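Local coordinates for cupin 2, conserved barrel (Desulfitobacterium hafniense, PDB 2OZJ), which is of unknown function but belongs to the cupin superfamily of beta-barrel proteins and assembles as a two-chain unit, at residues L16-E21 with S41-F45; I20-E24 with G100-M104; E55-D59 with Q106-D111. Numbering follows the deposited sequence.

Overall arrangement
Contact 1 lies on strand 38-46, contacts 2 and 3 on its antiparallel neighbour 102-109 in the barrel's larger sheet. Contacts 1 and 2 start from one run of chain, sharing Ile20 and Glu21, and their centres lie about 7 Å apart. They also touch directly, Ala17 O to Lys103 NZ at 2.9 Å. Contact 3 uses the far end of strand 102-109, its centre about 19 Å from that of contact 1 and 22 Å from that of contact 2. Contacts 1 and 2 bring the 16-24 loop over the sheet's probable outer face; contact 3 joins strand edges, with Tyr56, Gln106 and Thr108 on the probable inner side; no ligand or metal site is identified here.

Contact 1: L16-E21 with S41-F45; sequences LASLIE and SLFSF
Leu42, most covered here, sits in segment 41-45 of strand 38-46 with its side chain (chi1 m, chi2 t) pointing at a single 3-10 turn, 16-19, closed by Leu19 N to Leu16 O at 3.0 Å. Its CD1 lies 3.9 Å from both Leu16 O and Leu19 CB, and its CD2 is 4.2 Å from Leu16 CG. After the turn the chain extends at Ile20 (phi/psi -140/137) and runs across the strand's face, with CA-CA spacings of 7.2 Å for Ile20-Leu42 and 7.1 Å for Glu21-Ser44. Ile20, with both chi angles t, stretches over the strand backbone, bringing CD1 to 3.7 Å from Leu42 O and 4.1 Å from Leu42 CB. Ser44, two residues on from Leu42 and so on the same face, takes the p rotamer and donates from OG to Glu21 O at 2.6 Å. The Glu21 carboxylate turns to Arg23 instead. Leu65 and, from the second subunit, Val85 extend the apolar patch around Leu16. This is a loop packed on the probable outer face of a cupin sheet: aliphatic burial supplies most of the contact, and the serine hydroxyl satisfies a loop carbonyl, while the strand's backbone pairs with 28-34 and 102-109.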
ATOM      1  N   LEU A  16       8.886  -3.728  -1.169  1.00 17.85           N
ATOM      2  CA  LEU A  16       8.164  -3.237  -2.270  1.00 18.06           C
ATOM      3  C   LEU A  16       9.049  -2.362  -3.194  1.00 14.45           C
ATOM      4  O   LEU A  16       9.037  -2.484  -4.426  1.00 17.77           O
ATOM      5  CB  LEU A  16       6.966  -2.476  -1.689  1.00 22.47           C
ATOM      6  CG  LEU A  16       5.800  -2.195  -2.567  1.00 18.01           C
ATOM      7  CD1 LEU A  16       5.217  -3.406  -3.274  1.00 17.10           C
ATOM      8  CD2 LEU A  16       4.757  -1.499  -1.607  1.00 15.38           C
ATOM      9  N   ALA A  17       9.941  -1.581  -2.574  1.00 16.65           N
ATOM     10  CA  ALA A  17      10.881  -0.744  -3.324  1.00 15.07           C
ATOM     11  C   ALA A  17      11.798  -1.572  -4.221  1.00 17.53           C
ATOM     12  O   ALA A  17      12.281  -1.107  -5.249  1.00 22.85           O
ATOM     13  CB  ALA A  17      11.731   0.073  -2.369  1.00 15.23           C
ATOM     14  N   SER A  18      12.079  -2.808  -3.827  1.00 17.14           N
ATOM     15  CA  SER A  18      12.987  -3.655  -4.593  1.00 16.51           C
ATOM     16  C   SER A  18      12.354  -4.186  -5.899  1.00 16.73           C
ATOM     17  O   SER A  18      13.065  -4.761  -6.716  1.00 20.14           O
ATOM     18  CB  SER A  18      13.548  -4.795  -3.712  1.00 16.30           C
ATOM     19  OG  SER A  18      12.602  -5.810  -3.577  1.00 21.74           O
ATOM     20  N   LEU A  19      11.048  -4.016  -6.099  1.00 15.37           N
ATOM     21  CA  LEU A  19      10.357  -4.570  -7.250  1.00 14.44           C
ATOM     22  C   LEU A  19      10.460  -3.647  -8.490  1.00 15.51           C
ATOM     23  O   LEU A  19      10.111  -4.064  -9.572  1.00 19.60           O
ATOM     24  CB  LEU A  19       8.901  -4.860  -6.951  1.00 15.72           C
ATOM     25  CG  LEU A  19       8.618  -5.886  -5.835  1.00 15.01           C
ATOM     26  CD1 LEU A  19       7.114  -5.971  -5.690  1.00 13.89           C
ATOM     27  CD2 LEU A  19       9.227  -7.236  -6.119  1.00 22.75           C
ATOM     28  N   ILE A  20      10.966  -2.431  -8.311  1.00 18.21           N
ATOM     29  CA  ILE A  20      11.125  -1.473  -9.418  1.00 17.65           C
ATOM     30  C   ILE A  20      12.459  -0.727  -9.274  1.00 16.40           C
ATOM     31  O   ILE A  20      12.839  -0.321  -8.176  1.00 18.72           O
ATOM     32  CB  ILE A  20       9.903  -0.509  -9.523  1.00 17.07           C
ATOM     33  CG1 ILE A  20       9.833   0.188 -10.884  1.00 20.30           C
ATOM     34  CG2 ILE A  20       9.866   0.547  -8.411  1.00 16.76           C
ATOM     35  CD1 ILE A  20       8.475   0.829 -11.125  1.00 19.72           C
ATOM     36  N   GLU A  21      13.175  -0.544 -10.373  1.00 15.51           N
ATOM     37  CA  GLU A  21      14.366   0.308 -10.350  1.00 18.66           C
ATOM     38  C   GLU A  21      13.999   1.785 -10.414  1.00 19.58           C
ATOM     39  O   GLU A  21      12.857   2.123 -10.685  1.00 19.92           O
ATOM     40  CB  GLU A  21      15.298  -0.049 -11.503  1.00 20.55           C
ATOM     41  CG  GLU A  21      15.797  -1.481 -11.367  1.00 23.73           C
ATOM     42  CD  GLU A  21      16.217  -2.091 -12.698  1.00 33.99           C
ATOM     43  OE1 GLU A  21      15.348  -2.337 -13.562  1.00 38.27           O
ATOM     44  OE2 GLU A  21      17.416  -2.325 -12.873  1.00 35.95           O
ATOM     45  N   SER A  41      -0.441   0.604  -8.740  1.00 14.07           N
ATOM     46  CA  SER A  41       0.745   0.689  -9.577  1.00 13.40           C
ATOM     47  C   SER A  41       1.964   1.100  -8.776  1.00 15.17           C
ATOM     48  O   SER A  41       1.884   1.908  -7.847  1.00 14.08           O
ATOM     49  CB  SER A  41       0.586   1.770 -10.640  1.00 14.94           C
ATOM     50  OG  SER A  41      -0.700   1.749 -11.264  1.00 19.70           O
ATOM     51  N   LEU A  42       3.117   0.632  -9.239  1.00 10.94           N
ATOM     52  CA  LEU A  42       4.415   1.137  -8.788  1.00 12.61           C
ATOM     53  C   LEU A  42       4.980   2.044  -9.890  1.00 12.27           C
ATOM     54  O   LEU A  42       4.898   1.700 -11.071  1.00 13.19           O
ATOM     55  CB  LEU A  42       5.427   0.014  -8.536  1.00 14.06           C
ATOM     56  CG  LEU A  42       5.244  -0.912  -7.364  1.00 14.56           C
ATOM     57  CD1 LEU A  42       6.466  -1.853  -7.265  1.00 19.06           C
ATOM     58  CD2 LEU A  42       4.949  -0.075  -6.067  1.00 18.59           C
ATOM     59  N   PHE A  43       5.563   3.168  -9.507  1.00 12.53           N
ATOM     60  CA  PHE A  43       6.173   4.082 -10.445  1.00 14.25           C
ATOM     61  C   PHE A  43       7.505   4.528  -9.897  1.00 12.93           C
ATOM     62  O   PHE A  43       7.678   4.648  -8.662  1.00 12.71           O
ATOM     63  CB  PHE A  43       5.390   5.373 -10.641  1.00 13.86           C
ATOM     64  CG  PHE A  43       4.082   5.203 -11.252  1.00 15.70           C
ATOM     65  CD1 PHE A  43       3.948   5.024 -12.638  1.00 19.56           C
ATOM     66  CD2 PHE A  43       2.935   5.256 -10.492  1.00 19.99           C
ATOM     67  CE1 PHE A  43       2.668   4.873 -13.241  1.00 22.65           C
ATOM     68  CE2 PHE A  43       1.665   5.061 -11.106  1.00 20.63           C
ATOM     69  CZ  PHE A  43       1.542   4.885 -12.466  1.00 23.59           C
ATOM     70  N   SER A  44       8.419   4.843 -10.812  1.00 13.53           N
ATOM     71  CA  SER A  44       9.623   5.565 -10.447  1.00 13.21           C
ATOM     72  C   SER A  44      10.007   6.534 -11.537  1.00 12.75           C
ATOM     73  O   SER A  44       9.841   6.224 -12.734  1.00 13.77           O
ATOM     74  CB  SER A  44      10.734   4.592 -10.218  1.00 13.18           C
ATOM     75  OG  SER A  44      11.118   3.971 -11.408  1.00 18.45           O
ATOM     76  N   PHE A  45      10.480   7.712 -11.137  1.00 14.21           N
ATOM     77  CA  PHE A  45      11.108   8.652 -12.033  1.00 14.76           C
ATOM     78  C   PHE A  45      11.893   9.665 -11.230  1.00 12.74           C
ATOM     79  O   PHE A  45      11.895   9.617  -9.989  1.00 15.97           O
ATOM     80  CB  PHE A  45      10.110   9.303 -13.005  1.00 18.02           C
ATOM     81  CG  PHE A  45       8.997  10.069 -12.359  1.00 18.55           C
ATOM     82  CD1 PHE A  45       7.865   9.414 -11.921  1.00 22.64           C
ATOM     83  CD2 PHE A  45       9.061  11.467 -12.260  1.00 19.90           C
ATOM     84  CE1 PHE A  45       6.823  10.120 -11.342  1.00 27.92           C
ATOM     85  CE2 PHE A  45       8.021  12.191 -11.697  1.00 23.81           C
ATOM     86  CZ  PHE A  45       6.902  11.516 -11.233  1.00 23.07           C
TER

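Contact 2: I20-E24 with G100-M104; sequences IEARE and GRFKM
Lys103 NZ lies 2.9 Å from Ile20 O in a weak hydrogen bond; the same ammonium also bonds to Ala17 O and to Gln66 OE1, so it gathers three oxygens from two loops. To reach them the Lys103 side chain is nearly straight, m at chi1 and t at chi2 to chi4. At the other end Arg101 (chi1 m, with chi2 140° and chi3 92° off the wells) bends to meet Glu24 in a long salt bridge, NH1 to Glu24 OE1 at 3.4 Å, whose hydrogen bond is weak. One face of its guanidinium is covered by backbone at Arg23 and Glu24, while Arg101 CD comes within 3.3 Å of Glu24 OE1. Between these two polar ends is Ala22, whose CB points at the other segment and packs 3.8 Å from Lys103 CE and 4.2 Å from Arg101 CB. Ile20 CG2 packs 3.9 Å from Lys103 CD. The CA-to-CB bonds of Glu21 and Arg23 point away; the side-chain ends form a salt bridge, Arg23 NH2 to Glu21 OE2 at 3.0 Å, with weak hydrogen-bond geometry. The loop is extended from Ile20 to Arg23 and runs roughly opposite to 101-103, the two directions being 162° apart, with Ala22 and Arg101 CA atoms 6.3 Å apart. Gly100, at phi/psi 80/-159, turns the corner into the strand with backbone angles that would jam a CB against the preceding carbonyl. Strand 102-109 already has neighbours in 38-46 and 60-65, so the loop lies on its face and is held by side chains, covering the probable outer face of a cupin barrel's antiparallel sheet.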
ATOM      1  N   ILE A  20      10.966  -2.431  -8.311  1.00 18.21           N
ATOM      2  CA  ILE A  20      11.125  -1.473  -9.418  1.00 17.65           C
ATOM      3  C   ILE A  20      12.459  -0.727  -9.274  1.00 16.40           C
ATOM      4  O   ILE A  20      12.839  -0.321  -8.176  1.00 18.72           O
ATOM      5  CB  ILE A  20       9.903  -0.509  -9.523  1.00 17.07           C
ATOM      6  CG1 ILE A  20       9.833   0.188 -10.884  1.00 20.30           C
ATOM      7  CG2 ILE A  20       9.866   0.547  -8.411  1.00 16.76           C
ATOM      8  CD1 ILE A  20       8.475   0.829 -11.125  1.00 19.72           C
ATOM      9  N   GLU A  21      13.175  -0.544 -10.373  1.00 15.51           N
ATOM     10  CA  GLU A  21      14.366   0.308 -10.350  1.00 18.66           C
ATOM     11  C   GLU A  21      13.999   1.785 -10.414  1.00 19.58           C
ATOM     12  O   GLU A  21      12.857   2.123 -10.685  1.00 19.92           O
ATOM     13  CB  GLU A  21      15.298  -0.049 -11.503  1.00 20.55           C
ATOM     14  CG  GLU A  21      15.797  -1.481 -11.367  1.00 23.73           C
ATOM     15  CD  GLU A  21      16.217  -2.091 -12.698  1.00 33.99           C
ATOM     16  OE1 GLU A  21      15.348  -2.337 -13.562  1.00 38.27           O
ATOM     17  OE2 GLU A  21      17.416  -2.325 -12.873  1.00 35.95           O
ATOM     18  N   ALA A  22      14.963   2.654 -10.119  1.00 19.72           N
ATOM     19  CA  ALA A  22      14.787   4.055 -10.330  0.50 20.10           C
ATOM     20  C   ALA A  22      15.887   4.481 -11.333  0.50 19.33           C
ATOM     21  O   ALA A  22      16.990   3.902 -11.419  0.50 18.71           O
ATOM     22  CB  ALA A  22      14.753   4.834  -8.963  1.00 19.63           C
ATOM     23  N   ARG A  23      15.520   5.388 -12.217  0.50 16.98           N
ATOM     24  CA  ARG A  23      16.432   5.825 -13.255  1.00 16.46           C
ATOM     25  C   ARG A  23      16.363   7.342 -13.286  1.00 14.96           C
ATOM     26  O   ARG A  23      15.340   7.942 -12.965  1.00 16.39           O
ATOM     27  CB  ARG A  23      16.038   5.242 -14.613  1.00 16.76           C
ATOM     28  CG  ARG A  23      16.196   3.718 -14.754  1.00 23.82           C
ATOM     29  CD  ARG A  23      17.562   3.367 -15.312  1.00 36.74           C
ATOM     30  NE  ARG A  23      17.733   1.937 -15.551  1.00 39.84           N
ATOM     31  CZ  ARG A  23      17.993   1.026 -14.609  1.00 47.20           C
ATOM     32  NH1 ARG A  23      18.128   1.364 -13.324  1.00 45.56           N
ATOM     33  NH2 ARG A  23      18.119  -0.248 -14.959  1.00 46.10           N
ATOM     34  N   GLU A  24      17.458   7.969 -13.687  1.00 11.97           N
ATOM     35  CA  GLU A  24      17.528   9.421 -13.776  1.00 15.06           C
ATOM     36  C   GLU A  24      16.651   9.953 -14.912  1.00 14.14           C
ATOM     37  O   GLU A  24      15.986  10.980 -14.788  1.00 14.57           O
ATOM     38  CB  GLU A  24      18.988   9.832 -14.060  1.00 15.35           C
ATOM     39  CG  GLU A  24      19.276  11.289 -13.827  1.00 25.66           C
ATOM     40  CD  GLU A  24      19.069  11.727 -12.376  1.00 35.47           C
ATOM     41  OE1 GLU A  24      19.111  10.887 -11.447  1.00 30.69           O
ATOM     42  OE2 GLU A  24      18.852  12.935 -12.174  1.00 46.69           O
ATOM     43  N   GLY A 100      14.893  14.687  -7.075  1.00 21.42           N
ATOM     44  CA  GLY A 100      15.755  13.584  -7.467  1.00 21.12           C
ATOM     45  C   GLY A 100      14.929  12.357  -7.813  1.00 18.35           C
ATOM     46  O   GLY A 100      13.740  12.449  -8.144  1.00 17.33           O
ATOM     47  N   ARG A 101      15.583  11.204  -7.764  1.00 18.02           N
ATOM     48  CA  ARG A 101      14.939   9.934  -8.045  1.00 16.15           C
ATOM     49  C   ARG A 101      13.994   9.527  -6.905  1.00 15.88           C
ATOM     50  O   ARG A 101      14.250   9.811  -5.742  1.00 17.80           O
ATOM     51  CB  ARG A 101      15.982   8.833  -8.229  1.00 17.20           C
ATOM     52  CG  ARG A 101      16.843   8.990  -9.469  1.00 18.85           C
ATOM     53  CD  ARG A 101      18.298   8.639  -9.185  1.00 34.41           C
ATOM     54  NE  ARG A 101      18.588   7.233  -9.456  1.00 38.39           N
ATOM     55  CZ  ARG A 101      19.347   6.787 -10.462  1.00 40.39           C
ATOM     56  NH1 ARG A 101      19.932   7.618 -11.335  1.00 42.72           N
ATOM     57  NH2 ARG A 101      19.537   5.479 -10.590  1.00 40.36           N
ATOM     58  N   PHE A 102      12.878   8.910  -7.243  1.00 15.02           N
ATOM     59  CA  PHE A 102      12.004   8.330  -6.221  1.00 15.24           C
ATOM     60  C   PHE A 102      11.172   7.177  -6.785  1.00 14.67           C
ATOM     61  O   PHE A 102      11.062   6.989  -7.994  1.00 12.64           O
ATOM     62  CB  PHE A 102      11.110   9.398  -5.522  1.00 15.92           C
ATOM     63  CG  PHE A 102       9.914   9.798  -6.307  1.00 13.37           C
ATOM     64  CD1 PHE A 102      10.053  10.494  -7.495  1.00 17.13           C
ATOM     65  CD2 PHE A 102       8.640   9.451  -5.868  1.00 20.38           C
ATOM     66  CE1 PHE A 102       8.954  10.849  -8.240  1.00 17.06           C
ATOM     67  CE2 PHE A 102       7.547   9.803  -6.611  1.00 17.99           C
ATOM     68  CZ  PHE A 102       7.692  10.490  -7.795  1.00 19.19           C
ATOM     69  N   LYS A 103      10.612   6.407  -5.856  1.00 12.77           N
ATOM     70  CA  LYS A 103       9.747   5.324  -6.150  1.00 12.74           C
ATOM     71  C   LYS A 103       8.485   5.492  -5.321  1.00 12.74           C
ATOM     72  O   LYS A 103       8.549   5.885  -4.147  1.00 13.59           O
ATOM     73  CB  LYS A 103      10.395   4.010  -5.763  1.00 14.20           C
ATOM     74  CG  LYS A 103      11.674   3.671  -6.494  1.00 12.90           C
ATOM     75  CD  LYS A 103      12.276   2.390  -5.922  1.00 14.53           C
ATOM     76  CE  LYS A 103      13.653   2.089  -6.522  1.00 18.47           C
ATOM     77  NZ  LYS A 103      14.252   0.855  -5.927  1.00 15.07           N
HETATM   78  N   MSE A 104       7.330   5.231  -5.916  0.70 13.62           N
HETATM   79  CA  MSE A 104       6.073   5.289  -5.172  0.70 14.63           C
HETATM   80  C   MSE A 104       5.085   4.204  -5.556  0.70 14.10           C
HETATM   81  O   MSE A 104       5.116   3.664  -6.660  0.70 12.29           O
HETATM   82  CB  MSE A 104       5.407   6.650  -5.373  0.70 15.54           C
HETATM   83  CG  MSE A 104       4.894   6.844  -6.756  0.70 14.94           C
HETATM   84 SE   MSE A 104       3.881   8.457  -6.978  0.53 21.53          SE
HETATM   85  CE  MSE A 104       3.914   8.408  -8.896  0.70 22.65           C
TER

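Contact 3: E55-D59 with Q106-D111; sequences EYFGD and QITLID
Segment 55-59 is an irregular lead-in to strand 60-65, and 106-109 ends strand 102-109, its sheet neighbour. Gly58 (phi/psi -123/170) and Asp59 (-66/147) are extended, and the nearest CA pair is Gly58-Leu109, 4.9 Å. Leu109 N donates to Asp59 O at 2.9 Å, continuing the antiparallel pairing of 60-65 with 102-109, and Gly58 CA approaches Leu109 O at 3.3 Å in a CA-H...O contact. A CB on Gly58 would clash with Leu109 O. Where the strands part, a water accepts from Gly58 N and donates to Leu109 O, both at 3.0 Å. Tyr56 (chi1 m) has its CG 4.2 Å from Thr108 CG2, while its OH accepts a weak hydrogen bond from Gln106 NE2 at 3.3 Å. Gln106 (chi1 and chi2 t) also donates from NE2 to Thr108 OG1 at 3.0 Å. Asp59 OD1 hydrogen-bonds Ala90 N, and OD2 Leu5 N of the second subunit. Ile107 faces its counterpart in that subunit, placing Gln106 and Thr108 on the opposite face, consistent with a cupin barrel's interior.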
ATOM      1  N   GLU A  55      -5.993  14.664 -12.730  1.00 26.34           N
ATOM      2  CA  GLU A  55      -7.292  14.839 -12.057  1.00 27.56           C
ATOM      3  C   GLU A  55      -8.060  13.545 -12.235  1.00 26.80           C
ATOM      4  O   GLU A  55      -8.508  13.220 -13.342  1.00 27.78           O
ATOM      5  CB  GLU A  55      -8.077  16.002 -12.647  1.00 29.26           C
ATOM      6  CG  GLU A  55      -9.595  15.872 -12.499  1.00 33.11           C
ATOM      7  CD  GLU A  55     -10.316  17.189 -12.580  1.00 38.14           C
ATOM      8  OE1 GLU A  55      -9.756  18.165 -13.137  1.00 41.89           O
ATOM      9  OE2 GLU A  55     -11.462  17.243 -12.089  1.00 45.69           O
ATOM     10  N   TYR A  56      -8.186  12.787 -11.152  1.00 21.95           N
ATOM     11  CA  TYR A  56      -8.794  11.478 -11.233  1.00 21.08           C
ATOM     12  C   TYR A  56     -10.250  11.572 -10.791  1.00 19.15           C
ATOM     13  O   TYR A  56     -10.634  12.488 -10.056  1.00 17.63           O
ATOM     14  CB  TYR A  56      -8.044  10.475 -10.355  1.00 21.47           C
ATOM     15  CG  TYR A  56      -6.607  10.243 -10.786  1.00 20.66           C
ATOM     16  CD1 TYR A  56      -6.314   9.684 -12.020  1.00 26.87           C
ATOM     17  CD2 TYR A  56      -5.547  10.612  -9.974  1.00 17.33           C
ATOM     18  CE1 TYR A  56      -4.996   9.482 -12.425  1.00 27.99           C
ATOM     19  CE2 TYR A  56      -4.237  10.394 -10.354  1.00 18.02           C
ATOM     20  CZ  TYR A  56      -3.964   9.832 -11.575  1.00 25.63           C
ATOM     21  OH  TYR A  56      -2.654   9.646 -11.952  1.00 24.75           O
ATOM     22  N   PHE A  57     -11.040  10.600 -11.228  1.00 18.48           N
ATOM     23  CA  PHE A  57     -12.470  10.600 -10.924  1.00 22.25           C
ATOM     24  C   PHE A  57     -12.711   9.975  -9.553  1.00 20.40           C
ATOM     25  O   PHE A  57     -13.764  10.213  -8.946  1.00 24.16           O
ATOM     26  CB  PHE A  57     -13.269   9.894 -12.022  1.00 24.48           C
ATOM     27  CG  PHE A  57     -13.418  10.723 -13.285  1.00 29.46           C
ATOM     28  CD1 PHE A  57     -14.428  11.666 -13.392  1.00 31.84           C
ATOM     29  CD2 PHE A  57     -12.530  10.572 -14.353  1.00 34.34           C
ATOM     30  CE1 PHE A  57     -14.565  12.440 -14.549  1.00 31.21           C
ATOM     31  CE2 PHE A  57     -12.668  11.340 -15.507  1.00 33.94           C
ATOM     32  CZ  PHE A  57     -13.690  12.275 -15.597  1.00 30.69           C
ATOM     33  N   GLY A  58     -11.717   9.241  -9.067  1.00 17.48           N
ATOM     34  CA  GLY A  58     -11.771   8.628  -7.765  1.00 12.69           C
ATOM     35  C   GLY A  58     -10.616   9.060  -6.892  1.00 13.08           C
ATOM     36  O   GLY A  58      -9.660   9.676  -7.342  1.00 13.65           O
ATOM     37  N   ASP A  59     -10.722   8.704  -5.616  1.00 11.48           N
ATOM     38  CA  ASP A  59      -9.685   8.969  -4.623  1.00 10.20           C
ATOM     39  C   ASP A  59      -8.420   8.183  -4.922  1.00 11.11           C
ATOM     40  O   ASP A  59      -8.481   7.064  -5.427  1.00 11.69           O
ATOM     41  CB  ASP A  59     -10.188   8.604  -3.224  1.00  7.80           C
ATOM     42  CG  ASP A  59     -11.334   9.462  -2.746  1.00  9.84           C
ATOM     43  OD1 ASP A  59     -11.611  10.530  -3.305  1.00 12.85           O
ATOM     44  OD2 ASP A  59     -11.955   9.041  -1.746  1.00 10.10           O
ATOM     45  N   GLN A 106       0.951   3.847  -6.001  0.50 10.13           N
ATOM     46  CA  GLN A 106      -0.275   4.611  -6.186  0.50 11.28           C
ATOM     47  C   GLN A 106      -1.448   3.640  -6.132  0.50 11.89           C
ATOM     48  O   GLN A 106      -1.406   2.569  -6.745  0.50 11.04           O
ATOM     49  CB  GLN A 106      -0.259   5.302  -7.546  0.50  9.00           C
ATOM     50  CG  GLN A 106      -1.565   5.984  -7.931  0.50 10.65           C
ATOM     51  CD  GLN A 106      -1.444   6.844  -9.197  0.50 13.19           C
ATOM     52  OE1 GLN A 106      -0.347   7.168  -9.638  0.50  9.65           O
ATOM     53  NE2 GLN A 106      -2.584   7.206  -9.770  0.50 12.67           N
ATOM     54  N   ILE A 107      -2.480   4.011  -5.388  1.00 11.69           N
ATOM     55  CA  ILE A 107      -3.743   3.276  -5.386  1.00 11.35           C
ATOM     56  C   ILE A 107      -4.824   4.248  -5.744  1.00 13.71           C
ATOM     57  O   ILE A 107      -4.990   5.231  -5.060  1.00 13.37           O
ATOM     58  CB  ILE A 107      -4.040   2.633  -4.008  1.00 12.14           C
ATOM     59  CG1 ILE A 107      -2.955   1.630  -3.650  1.00 14.76           C
ATOM     60  CG2 ILE A 107      -5.474   1.959  -4.017  1.00 12.45           C
ATOM     61  CD1 ILE A 107      -2.986   1.259  -2.162  1.00 16.67           C
ATOM     62  N   THR A 108      -5.520   4.000  -6.846  1.00 13.57           N
ATOM     63  CA  THR A 108      -6.605   4.864  -7.265  1.00 14.06           C
ATOM     64  C   THR A 108      -7.906   4.086  -7.433  1.00 16.27           C
ATOM     65  O   THR A 108      -7.935   3.047  -8.082  1.00 15.75           O
ATOM     66  CB  THR A 108      -6.275   5.630  -8.551  1.00 14.75           C
ATOM     67  OG1 THR A 108      -5.091   6.391  -8.364  1.00 20.87           O
ATOM     68  CG2 THR A 108      -7.398   6.586  -8.884  1.00 14.67           C
ATOM     69  N   LEU A 109      -8.974   4.576  -6.819  1.00 18.88           N
ATOM     70  CA  LEU A 109     -10.304   4.013  -7.057  1.00 20.28           C
ATOM     71  C   LEU A 109     -10.848   4.483  -8.408  1.00 24.93           C
ATOM     72  O   LEU A 109     -10.785   5.667  -8.746  1.00 23.51           O
ATOM     73  CB  LEU A 109     -11.240   4.439  -5.971  1.00 21.69           C
ATOM     74  CG  LEU A 109     -10.799   4.038  -4.565  1.00 19.87           C
ATOM     75  CD1 LEU A 109     -11.858   4.446  -3.566  1.00 18.02           C
ATOM     76  CD2 LEU A 109     -10.453   2.550  -4.423  1.00 20.87           C
ATOM     77  N   ILE A 110     -11.319   3.547  -9.207  1.00 29.01           N
ATOM     78  CA  ILE A 110     -11.997   3.912 -10.452  1.00 35.71           C
ATOM     79  C   ILE A 110     -13.447   3.848  -9.993  1.00 42.30           C
ATOM     80  O   ILE A 110     -14.042   2.760  -9.983  1.00 45.20           O
ATOM     81  CB  ILE A 110     -11.730   2.932 -11.605  1.00 36.61           C
ATOM     82  CG1 ILE A 110     -10.244   2.627 -11.736  1.00 33.16           C
ATOM     83  CG2 ILE A 110     -12.299   3.497 -12.933  1.00 36.96           C
ATOM     84  CD1 ILE A 110      -9.405   3.863 -11.905  1.00 39.69           C
ATOM     85  N   ASP A 111     -13.951   4.993  -9.514  1.00 44.86           N
ATOM     86  CA  ASP A 111     -15.263   5.140  -8.864  1.00 45.07           C
ATOM     87  C   ASP A 111     -15.281   6.440  -8.067  1.00 44.99           C
ATOM     88  O   ASP A 111     -16.200   7.256  -8.222  1.00 46.65           O
ATOM     89  CB  ASP A 111     -15.598   3.967  -7.925  1.00 46.50           C
ATOM     90  CG  ASP A 111     -16.272   2.771  -8.648  1.00 50.24           C
ATOM     91  OD1 ASP A 111     -16.988   2.969  -9.664  1.00 57.10           O
ATOM     92  OD2 ASP A 111     -16.089   1.619  -8.190  1.00 56.13           O
TER
HETATM   93  O   HOH W   1      -9.986   7.563 -10.894  1.00 37.18           O